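Long-range contact in possible adhesin (PDB 4WA0), which probably mediates attachment of an extremely thermophilic bacterium to cellulose, this chain being the C-terminal beta-helix domain of a tapirin: residues Val162-Leu167 / Lys182-Thr187. Numbering follows the deposited sequence. Where two conformers were deposited one is given.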
loop_
_atom_site.group_PDB
_atom_site.type_symbol
_atom_site.label_atom_id
_atom_site.label_comp_id
_atom_site.label_asym_id
_atom_site.label_seq_id
_atom_site.Cartn_x
_atom_site.Cartn_y
_atom_site.Cartn_z
ATOM N N VAL A 162 5.459 -17.798 17.021
ATOM C CA VAL A 162 5.256 -18.000 15.580
ATOM C C VAL A 162 4.673 -19.377 15.378
ATOM O O VAL A 162 5.238 -20.341 15.899
ATOM C CB VAL A 162 6.604 -17.921 14.875
ATOM C CG1 VAL A 162 6.442 -18.387 13.460
ATOM C CG2 VAL A 162 7.146 -16.518 14.972
ATOM N N TYR A 163 3.616 -19.496 14.604
ATOM C CA TYR A 163 2.884 -20.760 14.440
ATOM C C TYR A 163 2.821 -21.048 12.948
ATOM O O TYR A 163 2.335 -20.191 12.245
ATOM C CB TYR A 163 1.517 -20.608 14.970
ATOM C CG TYR A 163 1.372 -20.215 16.448
ATOM C CD1 TYR A 163 1.530 -18.920 16.828
ATOM C CD2 TYR A 163 1.074 -21.181 17.450
ATOM C CE1 TYR A 163 1.408 -18.549 18.143
ATOM C CE2 TYR A 163 0.925 -20.820 18.765
ATOM C CZ TYR A 163 1.101 -19.491 19.101
ATOM O OH TYR A 163 1.009 -19.087 20.410
ATOM N N CYS A 164 3.366 -22.171 12.477
ATOM C CA CYS A 164 3.399 -22.528 11.013
ATOM C C CYS A 164 3.035 -23.993 10.890
ATOM O O CYS A 164 3.315 -24.798 11.753
ATOM C CB CYS A 164 4.746 -22.317 10.210
ATOM S SG CYS A 164 5.712 -20.904 10.721
ATOM N N ASN A 165 2.461 -24.352 9.776
ATOM C CA ASN A 165 2.318 -25.760 9.504
ATOM C C ASN A 165 3.597 -26.510 9.263
ATOM O O ASN A 165 3.778 -27.612 9.766
ATOM C CB ASN A 165 1.358 -25.973 8.298
ATOM C CG ASN A 165 1.083 -27.429 8.042
ATOM O OD1 ASN A 165 1.630 -27.999 7.086
ATOM N ND2 ASN A 165 0.387 -28.064 8.947
ATOM N N SER A 166 4.483 -25.925 8.474
ATOM C CA SER A 166 5.700 -26.570 8.015
ATOM C C SER A 166 6.765 -25.514 7.774
ATOM O O SER A 166 6.450 -24.338 7.524
ATOM C CB SER A 166 5.428 -27.299 6.683
ATOM O OG SER A 166 4.556 -28.407 6.874
ATOM N N LEU A 167 8.011 -25.970 7.855
ATOM C CA LEU A 167 9.181 -25.146 7.678
ATOM C C LEU A 167 10.142 -25.789 6.737
ATOM O O LEU A 167 10.438 -27.003 6.881
ATOM C CB LEU A 167 9.836 -24.927 9.018
ATOM C CG LEU A 167 11.085 -24.053 8.995
ATOM C CD1 LEU A 167 10.874 -22.606 8.554
ATOM C CD2 LEU A 167 11.817 -24.153 10.320
ATOM N N LYS A 182 9.375 -18.314 20.514
ATOM C CA LYS A 182 8.707 -19.612 20.571
ATOM C C LYS A 182 8.248 -19.940 19.150
ATOM O O LYS A 182 7.392 -19.178 18.585
ATOM C CB LYS A 182 7.446 -19.515 21.444
ATOM C CG LYS A 182 7.833 -19.112 22.871
ATOM C CD LYS A 182 6.692 -18.809 23.831
ATOM C CE LYS A 182 5.869 -17.597 23.408
ATOM N NZ LYS A 182 6.730 -16.370 23.398
ATOM N N LEU A 183 8.784 -21.011 18.558
ATOM C CA LEU A 183 8.332 -21.496 17.254
ATOM C C LEU A 183 7.515 -22.783 17.434
ATOM O O LEU A 183 7.987 -23.738 18.072
ATOM C CB LEU A 183 9.493 -21.816 16.350
ATOM C CG LEU A 183 9.245 -22.372 14.927
ATOM C CD1 LEU A 183 8.347 -21.453 14.143
ATOM C CD2 LEU A 183 10.594 -22.660 14.272
ATOM N N TYR A 184 6.338 -22.800 16.840
ATOM C CA TYR A 184 5.438 -23.960 16.879
ATOM C C TYR A 184 5.223 -24.441 15.478
ATOM O O TYR A 184 4.806 -23.649 14.644
ATOM C CB TYR A 184 4.076 -23.664 17.504
ATOM C CG TYR A 184 4.051 -23.051 18.916
ATOM C CD1 TYR A 184 4.191 -21.690 19.108
ATOM C CD2 TYR A 184 3.762 -23.832 20.026
ATOM C CE1 TYR A 184 4.119 -21.136 20.404
ATOM C CE2 TYR A 184 3.710 -23.298 21.287
ATOM C CZ TYR A 184 3.865 -21.936 21.464
ATOM O OH TYR A 184 3.745 -21.386 22.715
ATOM N N LEU A 185 5.561 -25.723 15.205
ATOM C CA LEU A 185 5.406 -26.283 13.892
ATOM C C LEU A 185 4.489 -27.445 14.009
ATOM O O LEU A 185 4.663 -28.266 14.920
ATOM C CB LEU A 185 6.803 -26.725 13.372
ATOM C CG LEU A 185 7.792 -25.591 13.188
ATOM C CD1 LEU A 185 9.106 -26.176 12.780
ATOM C CD2 LEU A 185 7.259 -24.622 12.142
ATOM N N ALA A 186 3.510 -27.540 13.122
ATOM C CA ALA A 186 2.551 -28.678 13.110
ATOM C C ALA A 186 3.186 -29.988 12.647
ATOM O O ALA A 186 2.635 -31.016 12.833
ATOM C CB ALA A 186 1.378 -28.336 12.215
ATOM N N THR A 187 4.301 -29.895 11.957
ATOM C CA THR A 187 5.049 -31.057 11.400
ATOM C C THR A 187 6.479 -30.965 11.835
ATOM O O THR A 187 6.911 -29.993 12.539
ATOM C CB THR A 187 4.976 -30.981 9.829
ATOM O OG1 THR A 187 5.533 -29.725 9.364
ATOM C CG2 THR A 187 3.518 -31.084 9.337
HETATM O O HOH W 1 8.216 -28.804 8.814
#
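The rings of Tyr-163 and Tyr-184 lie side by side on neighbouring rungs of the beta-helix, 4.5 Å apart between centroids and within 2° of parallel, but slid apart so that they barely overlap. Their near rims meet face to face, CE2 of Tyr-163 lying 3.4 Å from CD1 of Tyr-184. Both have CG anti to the carbonyl carbon (chi1 -59° and -55°), and this shared rotamer sends the two phenols the same way on the outer face of the wall.

Underneath runs a parallel ladder pairing Val-162 with Leu-183, Tyr-163 with Tyr-184 and Cys-164 with Leu-185. Val-162 binds through its N to Lys-182 O and through its O to Tyr-184 N; Cys-164 does the same with Tyr-184 O and Ala-186 N, the last bond being 3.1 Å between Ala-186 N and Cys-164 O.

Apolar side chains from successive rungs pile up on the inner face, as in other beta-helices. Val-162 CG1 meets Leu-183 CD1 at 3.7 Å, while Leu-185 puts CD2 on Cys-164 CB and CD1 against Leu-167 CB.

At the corner, Asn-165 O accepts a hydrogen bond from Thr-187 OG1, 2.8 Å away in the carbonyl plane and on a lone pair. A water then donates to Thr-187 OG1 and accepts from Leu-167 N, tying the hydroxyl to the next strand. Asn-165 ND2 lies 3.4 Å from Ala-186 CB.

The coil's preceding rung, strands 139-142 and 145-149, pairs with 162-167 on its other edge. Leu-156 of strand 153-156 touches Val-162 and Leu-183 inside, and Phe-210, from a loop, packs against both tyrosines outside.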